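Local coordinates for lipoxygenase (Cyanothece sp., PDB 5EK8), which acts as a non-heme iron 9R-lipoxygenase, probably inserting molecular oxygen into polyunsaturated fatty acids, at residues A[35-43]-A[132-140]; A[176-186]-A[392-400]. All blocks are in the same frame, centred on the assembly; numbering follows the deposited sequence.

Interaction 1: A[35-43]-A[132-140]; sequences EKQVSKTQE and PVYTNRIAY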
loop_
_atom_site.group_PDB
_atom_site.type_symbol
_atom_site.label_atom_id
_atom_site.label_comp_id
_atom_site.label_asym_id
_atom_site.label_seq_id
_atom_site.Cartn_x
_atom_site.Cartn_y
_atom_site.Cartn_z
ATOM N N GLU A 35 -6.592 11.747 21.042
ATOM C CA GLU A 35 -5.980 12.093 22.322
ATOM C C GLU A 35 -6.149 10.999 23.383
ATOM O O GLU A 35 -5.293 10.855 24.254
ATOM C CB GLU A 35 -6.543 13.423 22.843
ATOM C CG GLU A 35 -7.673 13.293 23.860
ATOM C CD GLU A 35 -8.178 14.637 24.359
ATOM O OE1 GLU A 35 -7.520 15.663 24.079
ATOM O OE2 GLU A 35 -9.235 14.664 25.029
ATOM N N LYS A 36 -7.234 10.228 23.315
ATOM C CA LYS A 36 -7.497 9.206 24.331
ATOM C C LYS A 36 -6.595 7.987 24.148
ATOM O O LYS A 36 -6.300 7.267 25.101
ATOM C CB LYS A 36 -8.959 8.750 24.302
ATOM C CG LYS A 36 -9.994 9.847 24.151
ATOM C CD LYS A 36 -10.414 10.475 25.468
ATOM C CE LYS A 36 -11.698 11.276 25.278
ATOM N NZ LYS A 36 -12.347 11.649 26.564
ATOM N N GLN A 37 -6.162 7.757 22.914
ATOM C CA GLN A 37 -5.373 6.574 22.599
ATOM C C GLN A 37 -3.898 6.787 22.925
ATOM O O GLN A 37 -3.034 6.013 22.508
ATOM C CB GLN A 37 -5.560 6.194 21.130
ATOM C CG GLN A 37 -6.971 5.716 20.815
ATOM C CD GLN A 37 -7.166 5.377 19.352
ATOM O OE1 GLN A 37 -6.452 5.882 18.487
ATOM N NE2 GLN A 37 -8.138 4.513 19.067
ATOM N N VAL A 38 -3.621 7.839 23.687
ATOM C CA VAL A 38 -2.281 8.080 24.197
ATOM C C VAL A 38 -2.212 7.635 25.652
ATOM O O VAL A 38 -3.007 8.081 26.479
ATOM C CB VAL A 38 -1.882 9.566 24.090
ATOM C CG1 VAL A 38 -0.497 9.788 24.681
ATOM C CG2 VAL A 38 -1.931 10.028 22.650
ATOM N N SER A 39 -1.279 6.741 25.964
ATOM C CA SER A 39 -1.123 6.267 27.334
ATOM C C SER A 39 -0.086 7.099 28.083
ATOM O O SER A 39 1.056 7.246 27.638
ATOM C CB SER A 39 -0.733 4.790 27.357
ATOM O OG SER A 39 -0.701 4.292 28.683
ATOM N N LYS A 40 -0.500 7.658 29.213
ATOM C CA LYS A 40 0.390 8.446 30.049
ATOM C C LYS A 40 1.549 7.584 30.494
ATOM O O LYS A 40 1.347 6.591 31.187
ATOM C CB LYS A 40 -0.353 8.998 31.266
ATOM C CG LYS A 40 -1.538 9.892 30.941
ATOM C CD LYS A 40 -2.790 9.090 30.611
ATOM C CE LYS A 40 -3.942 10.004 30.210
ATOM N NZ LYS A 40 -3.607 10.885 29.050
ATOM N N THR A 41 2.761 7.947 30.094
ATOM C CA THR A 41 3.916 7.151 30.481
ATOM C C THR A 41 4.203 7.336 31.971
ATOM O O THR A 41 4.442 8.449 32.441
ATOM C CB THR A 41 5.167 7.501 29.645
ATOM O OG1 THR A 41 6.059 8.315 30.414
ATOM C CG2 THR A 41 4.774 8.221 28.359
ATOM N N GLN A 42 4.150 6.231 32.708
ATOM C CA GLN A 42 4.330 6.249 34.153
ATOM C C GLN A 42 5.808 6.220 34.515
ATOM O O GLN A 42 6.636 5.767 33.725
ATOM C CB GLN A 42 3.609 5.063 34.790
ATOM C CG GLN A 42 2.163 4.922 34.359
ATOM C CD GLN A 42 1.285 6.003 34.942
ATOM O OE1 GLN A 42 1.612 6.591 35.973
ATOM N NE2 GLN A 42 0.167 6.280 34.281
ATOM N N GLU A 43 6.135 6.695 35.712
ATOM C CA GLU A 43 7.525 6.765 36.144
ATOM C C GLU A 43 7.950 5.503 36.890
ATOM O O GLU A 43 7.116 4.778 37.433
ATOM C CB GLU A 43 7.741 7.997 37.020
ATOM C CG GLU A 43 8.969 8.809 36.647
ATOM C CD GLU A 43 8.811 10.283 36.966
ATOM O OE1 GLU A 43 7.716 10.683 37.414
ATOM O OE2 GLU A 43 9.783 11.044 36.767
ATOM N N PRO A 132 14.880 10.973 20.544
ATOM C CA PRO A 132 13.682 10.123 20.501
ATOM C C PRO A 132 12.621 10.504 21.533
ATOM O O PRO A 132 12.946 10.746 22.696
ATOM C CB PRO A 132 14.232 8.720 20.797
ATOM C CG PRO A 132 15.688 8.797 20.486
ATOM C CD PRO A 132 16.094 10.192 20.838
ATOM N N VAL A 133 11.365 10.557 21.099
ATOM C CA VAL A 133 10.241 10.770 22.004
ATOM C C VAL A 133 9.311 9.564 21.962
ATOM O O VAL A 133 8.765 9.224 20.912
ATOM C CB VAL A 133 9.451 12.045 21.651
ATOM C CG1 VAL A 133 8.171 12.132 22.475
ATOM C CG2 VAL A 133 10.321 13.273 21.866
ATOM N N TYR A 134 9.141 8.921 23.113
ATOM C CA TYR A 134 8.350 7.700 23.206
ATOM C C TYR A 134 6.923 7.982 23.675
ATOM O O TYR A 134 6.702 8.484 24.776
ATOM C CB TYR A 134 9.032 6.700 24.144
ATOM C CG TYR A 134 10.316 6.118 23.589
ATOM C CD1 TYR A 134 10.296 4.974 22.799
ATOM C CD2 TYR A 134 11.545 6.714 23.849
ATOM C CE1 TYR A 134 11.462 4.434 22.286
ATOM C CE2 TYR A 134 12.721 6.183 23.339
ATOM C CZ TYR A 134 12.674 5.041 22.557
ATOM O OH TYR A 134 13.836 4.501 22.042
ATOM N N THR A 135 5.959 7.646 22.827
ATOM C CA THR A 135 4.558 7.914 23.116
ATOM C C THR A 135 3.764 6.621 23.238
ATOM O O THR A 135 3.536 5.932 22.246
ATOM C CB THR A 135 3.932 8.782 22.023
ATOM O OG1 THR A 135 4.854 9.815 21.649
ATOM C CG2 THR A 135 2.633 9.394 22.514
ATOM N N ASN A 136 3.334 6.305 24.457
ATOM C CA ASN A 136 2.694 5.022 24.740
ATOM C C ASN A 136 1.256 4.925 24.247
ATOM O O ASN A 136 0.611 5.934 23.952
ATOM C CB ASN A 136 2.721 4.729 26.243
ATOM C CG ASN A 136 4.129 4.593 26.790
ATOM O OD1 ASN A 136 5.094 4.493 26.030
ATOM N ND2 ASN A 136 4.252 4.575 28.119
ATOM N N ARG A 137 0.771 3.690 24.172
ATOM C CA ARG A 137 -0.591 3.374 23.758
ATOM C C ARG A 137 -0.954 2.009 24.337
ATOM O O ARG A 137 -0.138 1.086 24.315
ATOM C CB ARG A 137 -0.715 3.367 22.232
ATOM C CG ARG A 137 -1.927 2.612 21.701
ATOM C CD ARG A 137 -1.643 1.993 20.331
ATOM N NE ARG A 137 -2.696 1.056 19.940
ATOM C CZ ARG A 137 -2.587 -0.268 19.995
ATOM N NH1 ARG A 137 -1.461 -0.833 20.402
ATOM N NH2 ARG A 137 -3.607 -1.030 19.629
ATOM N N ILE A 138 -2.167 1.878 24.863
ATOM C CA ILE A 138 -2.573 0.622 25.487
ATOM C C ILE A 138 -2.940 -0.425 24.439
ATOM O O ILE A 138 -3.946 -0.302 23.737
ATOM C CB ILE A 138 -3.751 0.828 26.448
ATOM C CG1 ILE A 138 -3.291 1.640 27.659
ATOM C CG2 ILE A 138 -4.328 -0.518 26.889
ATOM C CD1 ILE A 138 -4.385 1.920 28.659
ATOM N N ALA A 139 -2.107 -1.457 24.340
ATOM C CA ALA A 139 -2.274 -2.485 23.319
ATOM C C ALA A 139 -3.249 -3.578 23.759
ATOM O O ALA A 139 -4.041 -4.062 22.952
ATOM C CB ALA A 139 -0.931 -3.088 22.958
ATOM N N TYR A 140 -3.205 -3.963 25.031
ATOM C CA TYR A 140 -4.124 -5.006 25.500
ATOM C C TYR A 140 -4.294 -4.977 27.014
ATOM O O TYR A 140 -3.451 -4.445 27.726
ATOM C CB TYR A 140 -3.628 -6.387 25.053
ATOM C CG TYR A 140 -4.672 -7.488 25.103
ATOM C CD1 TYR A 140 -5.755 -7.491 24.229
ATOM C CD2 TYR A 140 -4.558 -8.543 26.005
ATOM C CE1 TYR A 140 -6.705 -8.506 24.263
ATOM C CE2 TYR A 140 -5.499 -9.561 26.045
ATOM C CZ TYR A 140 -6.569 -9.537 25.175
ATOM O OH TYR A 140 -7.500 -10.549 25.225
#
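Ser-39 and Asn-136 meet at the centre of this contact, joined by one hydrogen bond between backbone atoms. Ser-39 N donates to Asn-136 O over 2.9 Å, with an N-H...O angle of 172°. The segments run 123° apart end to end, which fits a local crossing better than an extended strand pairing.

Around that bond the contacts are van der Waals. Ser-39 CB packs on Asn-136 CB at 3.6 Å, while Ser-39 OG lies 3.8 Å from Ile-138 CG1. Asn-136 CG stands anti to its own carbonyl carbon (chi1 -63°), which carries the amide to Thr-41; there Asn-136 ND2 comes 3.4 Å from Thr-41 CB, the two side chains crossing at about a right angle. Beyond Ser-39, methyl meets methyl, with Val-38 CG1 3.8 Å from Thr-135 CG2. Arg-137 meets Gln-37 O with the base of its side chain, CB at 3.5 Å and CG close behind, whereas its guanidinium forms a salt bridge with Asp-121.

The segment 35-43 is the chain leaving helix 24-36, and it passes across strand 132-143, an outermost strand of a four-stranded antiparallel sheet consistent with the PLAT domain of this lipoxygenase. Strand 115-126 is paired to the same strand by backbone bonds such as Thr-135 with Arg-123, and Asn-136 and Gln-42 both reach Glu-74 on strand 72-79.

Interaction 2: A[176-186]-A[392-400]; sequences MPNPEETPDDY and KSIININRR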
loop_
_atom_site.group_PDB
_atom_site.type_symbol
_atom_site.label_atom_id
_atom_site.label_comp_id
_atom_site.label_asym_id
_atom_site.label_seq_id
_atom_site.Cartn_x
_atom_site.Cartn_y
_atom_site.Cartn_z
ATOM N N MET A 176 -8.614 -7.393 10.838
ATOM C CA MET A 176 -9.264 -6.156 11.232
ATOM C C MET A 176 -10.678 -6.080 10.674
ATOM O O MET A 176 -10.926 -5.381 9.693
ATOM C CB MET A 176 -8.433 -4.957 10.763
ATOM C CG MET A 176 -8.675 -3.675 11.544
ATOM S SD MET A 176 -7.259 -2.559 11.457
ATOM C CE MET A 176 -7.258 -2.124 9.723
ATOM N N PRO A 177 -11.612 -6.811 11.300
ATOM C CA PRO A 177 -13.017 -6.768 10.884
ATOM C C PRO A 177 -13.578 -5.369 11.085
ATOM O O PRO A 177 -14.220 -4.812 10.194
ATOM C CB PRO A 177 -13.707 -7.770 11.821
ATOM C CG PRO A 177 -12.616 -8.519 12.496
ATOM C CD PRO A 177 -11.420 -7.628 12.508
ATOM N N ASN A 178 -13.329 -4.820 12.269
ATOM C CA ASN A 178 -13.682 -3.446 12.572
ATOM C C ASN A 178 -12.479 -2.547 12.361
ATOM O O ASN A 178 -11.580 -2.508 13.200
ATOM C CB ASN A 178 -14.192 -3.320 14.008
ATOM C CG ASN A 178 -15.358 -4.242 14.293
ATOM O OD1 ASN A 178 -16.152 -4.549 13.405
ATOM N ND2 ASN A 178 -15.466 -4.692 15.540
ATOM N N PRO A 179 -12.460 -1.813 11.238
ATOM C CA PRO A 179 -11.359 -0.894 10.933
ATOM C C PRO A 179 -11.310 0.232 11.953
ATOM O O PRO A 179 -10.313 0.946 12.052
ATOM C CB PRO A 179 -11.714 -0.367 9.541
ATOM C CG PRO A 179 -13.199 -0.468 9.482
ATOM C CD PRO A 179 -13.548 -1.714 10.249
ATOM N N GLU A 180 -12.393 0.372 12.709
ATOM C CA GLU A 180 -12.496 1.402 13.727
ATOM C C GLU A 180 -11.629 1.072 14.943
ATOM O O GLU A 180 -11.312 1.960 15.734
ATOM C CB GLU A 180 -13.961 1.598 14.136
ATOM C CG GLU A 180 -14.363 0.947 15.449
ATOM C CD GLU A 180 -15.869 0.807 15.579
ATOM O OE1 GLU A 180 -16.502 0.342 14.606
ATOM O OE2 GLU A 180 -16.421 1.163 16.644
ATOM N N GLU A 181 -11.231 -0.192 15.091
ATOM C CA GLU A 181 -10.300 -0.552 16.158
ATOM C C GLU A 181 -8.955 -1.008 15.585
ATOM O O GLU A 181 -8.465 -2.097 15.880
ATOM C CB GLU A 181 -10.895 -1.628 17.083
ATOM C CG GLU A 181 -11.326 -2.937 16.420
ATOM C CD GLU A 181 -11.791 -3.962 17.442
ATOM O OE1 GLU A 181 -12.339 -3.550 18.487
ATOM O OE2 GLU A 181 -11.600 -5.175 17.213
ATOM N N THR A 182 -8.359 -0.145 14.769
ATOM C CA THR A 182 -7.001 -0.332 14.279
ATOM C C THR A 182 -5.986 -0.116 15.402
ATOM O O THR A 182 -6.212 0.701 16.300
ATOM C CB THR A 182 -6.699 0.639 13.123
ATOM O OG1 THR A 182 -5.323 0.526 12.738
ATOM C CG2 THR A 182 -6.976 2.069 13.555
ATOM N N PRO A 183 -4.870 -0.860 15.367
ATOM C CA PRO A 183 -3.787 -0.647 16.330
ATOM C C PRO A 183 -2.766 0.359 15.812
ATOM O O PRO A 183 -1.731 0.568 16.444
ATOM C CB PRO A 183 -3.171 -2.033 16.459
ATOM C CG PRO A 183 -3.328 -2.606 15.093
ATOM C CD PRO A 183 -4.630 -2.056 14.541
ATOM N N ASP A 184 -3.068 0.965 14.667
ATOM C CA ASP A 184 -2.188 1.945 14.036
ATOM C C ASP A 184 -3.011 2.912 13.184
ATOM O O ASP A 184 -3.079 2.785 11.960
ATOM C CB ASP A 184 -1.123 1.241 13.189
ATOM C CG ASP A 184 -0.210 2.212 12.451
ATOM O OD1 ASP A 184 0.003 3.343 12.947
ATOM O OD2 ASP A 184 0.294 1.835 11.370
ATOM N N ASP A 185 -3.640 3.878 13.850
ATOM C CA ASP A 185 -4.539 4.825 13.192
ATOM C C ASP A 185 -3.794 5.881 12.393
ATOM O O ASP A 185 -2.605 6.113 12.610
ATOM C CB ASP A 185 -5.430 5.514 14.223
ATOM C CG ASP A 185 -6.800 5.833 13.678
ATOM O OD1 ASP A 185 -7.000 5.674 12.451
ATOM O OD2 ASP A 185 -7.672 6.242 14.478
ATOM N N TYR A 186 -4.503 6.522 11.467
ATOM C CA TYR A 186 -3.955 7.663 10.733
ATOM C C TYR A 186 -3.615 8.820 11.674
ATOM O O TYR A 186 -4.043 8.843 12.827
ATOM C CB TYR A 186 -4.942 8.182 9.688
ATOM C CG TYR A 186 -5.372 7.224 8.605
ATOM C CD1 TYR A 186 -4.451 6.648 7.742
ATOM C CD2 TYR A 186 -6.714 6.950 8.404
ATOM C CE1 TYR A 186 -4.860 5.794 6.729
ATOM C CE2 TYR A 186 -7.131 6.107 7.399
ATOM C CZ TYR A 186 -6.206 5.531 6.563
ATOM O OH TYR A 186 -6.646 4.689 5.567
ATOM N N LYS A 392 3.784 2.402 8.517
ATOM C CA LYS A 392 2.632 2.768 9.328
ATOM C C LYS A 392 1.419 3.102 8.459
ATOM O O LYS A 392 1.562 3.471 7.294
ATOM C CB LYS A 392 2.965 3.943 10.255
ATOM C CG LYS A 392 3.511 5.190 9.579
ATOM C CD LYS A 392 2.877 6.444 10.187
ATOM C CE LYS A 392 3.794 7.667 10.131
ATOM N NZ LYS A 392 4.156 8.110 8.757
ATOM N N SER A 393 0.234 2.904 9.032
ATOM C CA SER A 393 -1.046 3.325 8.454
ATOM C C SER A 393 -1.522 2.540 7.224
ATOM O O SER A 393 -2.663 2.712 6.799
ATOM C CB SER A 393 -0.996 4.820 8.107
ATOM O OG SER A 393 -0.840 5.610 9.275
ATOM N N ILE A 394 -0.681 1.673 6.661
ATOM C CA ILE A 394 -1.044 0.983 5.420
ATOM C C ILE A 394 -2.165 -0.040 5.638
ATOM O O ILE A 394 -2.987 -0.282 4.741
ATOM C CB ILE A 394 0.181 0.292 4.771
ATOM C CG1 ILE A 394 -0.125 -0.089 3.323
ATOM C CG2 ILE A 394 0.630 -0.923 5.565
ATOM C CD1 ILE A 394 1.050 -0.744 2.614
ATOM N N ILE A 395 -2.224 -0.605 6.841
ATOM C CA ILE A 395 -3.275 -1.554 7.180
ATOM C C ILE A 395 -4.646 -0.891 7.057
ATOM O O ILE A 395 -5.613 -1.509 6.595
ATOM C CB ILE A 395 -3.089 -2.120 8.605
ATOM C CG1 ILE A 395 -2.892 -0.988 9.620
ATOM C CG2 ILE A 395 -1.904 -3.085 8.647
ATOM C CD1 ILE A 395 -2.959 -1.443 11.057
ATOM N N ASN A 396 -4.704 0.380 7.447
ATOM C CA ASN A 396 -5.930 1.161 7.390
ATOM C C ASN A 396 -6.435 1.310 5.961
ATOM O O ASN A 396 -7.598 1.019 5.669
ATOM C CB ASN A 396 -5.713 2.545 8.011
ATOM C CG ASN A 396 -5.250 2.477 9.459
ATOM O OD1 ASN A 396 -5.778 1.699 10.260
ATOM N ND2 ASN A 396 -4.247 3.287 9.800
ATOM N N ILE A 397 -5.555 1.754 5.069
ATOM C CA ILE A 397 -5.970 2.034 3.701
ATOM C C ILE A 397 -6.296 0.744 2.957
ATOM O O ILE A 397 -7.219 0.718 2.143
ATOM C CB ILE A 397 -4.907 2.850 2.918
ATOM C CG1 ILE A 397 -5.427 3.203 1.523
ATOM C CG2 ILE A 397 -3.589 2.113 2.818
ATOM C CD1 ILE A 397 -6.736 3.979 1.529
ATOM N N ASN A 398 -5.570 -0.331 3.245
ATOM C CA ASN A 398 -5.895 -1.606 2.612
ATOM C C ASN A 398 -7.256 -2.131 3.077
ATOM O O ASN A 398 -8.080 -2.588 2.266
ATOM C CB ASN A 398 -4.802 -2.634 2.889
ATOM C CG ASN A 398 -3.531 -2.345 2.123
ATOM O OD1 ASN A 398 -3.497 -1.453 1.273
ATOM N ND2 ASN A 398 -2.476 -3.104 2.413
ATOM N N ARG A 399 -7.493 -2.044 4.382
ATOM C CA ARG A 399 -8.773 -2.451 4.948
ATOM C C ARG A 399 -9.916 -1.601 4.394
ATOM O O ARG A 399 -11.039 -2.081 4.242
ATOM C CB ARG A 399 -8.732 -2.361 6.475
ATOM C CG ARG A 399 -10.043 -2.694 7.160
ATOM C CD ARG A 399 -10.541 -4.070 6.769
ATOM N NE ARG A 399 -11.862 -4.347 7.326
ATOM C CZ ARG A 399 -13.008 -4.102 6.699
ATOM N NH1 ARG A 399 -13.000 -3.573 5.482
ATOM N NH2 ARG A 399 -14.161 -4.388 7.288
ATOM N N ARG A 400 -9.622 -0.342 4.079
ATOM C CA ARG A 400 -10.610 0.538 3.461
ATOM C C ARG A 400 -10.878 0.121 2.016
ATOM O O ARG A 400 -12.024 0.099 1.559
ATOM C CB ARG A 400 -10.142 1.995 3.518
ATOM C CG ARG A 400 -11.007 2.970 2.723
ATOM C CD ARG A 400 -12.452 2.962 3.197
ATOM N NE ARG A 400 -13.262 3.922 2.455
ATOM C CZ ARG A 400 -14.585 4.014 2.546
ATOM N NH1 ARG A 400 -15.254 3.196 3.347
ATOM N NH2 ARG A 400 -15.237 4.921 1.832
#
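Asn-396, in the first turn of helix 394-404, meets the loop 176-186 with both ends of its amide. Thr-182 OG1 donates to Asn-396 OD1 at 2.8 Å, in the carbonyl plane and on a lone pair, while Asn-396 ND2 donates to Asp-184 O, also in the carbonyl plane. The two bonds fix the rotation of the amide; chi1 of -58°, with CG anti to the carbonyl carbon, places it against the loop. The partly exposed Tyr-186 ring flanks this buried, tight part: Asn-396 ND2 sits over one face, offset toward the rim, with ring and amide planes 63° apart, and Asn-396 CB lies 3.4 Å from Tyr-186 CZ.

Thr-182 OG1 also accepts from Asp-184 N at 3.0 Å, an ST turn that holds the hydroxyl by two bonds. Asp-184 OD2 takes the N-H of Ser-393, the helix N-cap residue, from above the carboxylate plane, and Asp-184 OD1 pairs with Arg-123. Next to Asn-396 in the helix, Ile-397 CB is 3.7 Å from Tyr-186 OH, and its side chain lies about 4 Å from those of the iron ligands His-364 and Ile-668.

Arg-399 grips firmly: NE bonds to Met-176 O at 2.7 Å in the guanidinium plane, NH2 to Pro-177 O at 2.9 Å, NH1 pairs with Asp-403, and CB packs against Met-176 CE. The exposed prolines form the loose side, Pro-179 CB merely resting on Arg-399 CG.

Interactions 1 and 2 have centres 19 Å apart. Interaction 1 is the more peripheral, about 26 Å from the centre of the chain against 12 Å for interaction 2, and buries 344 Å² against 631 Å². The strand crossing of interaction 1 relies on a backbone bond and small side chains, whereas every bond across interaction 2, where a loop meets the start of a helix, involves a side chain, mostly set on backbone groups. They share no helix or strand, yet they touch where Arg-137 NH2 approaches Pro-183 CA at 3.3 Å. Strand 115-126 supplies a charged partner to each. Only interaction 2 borders the iron site; interaction 1 is distant from it.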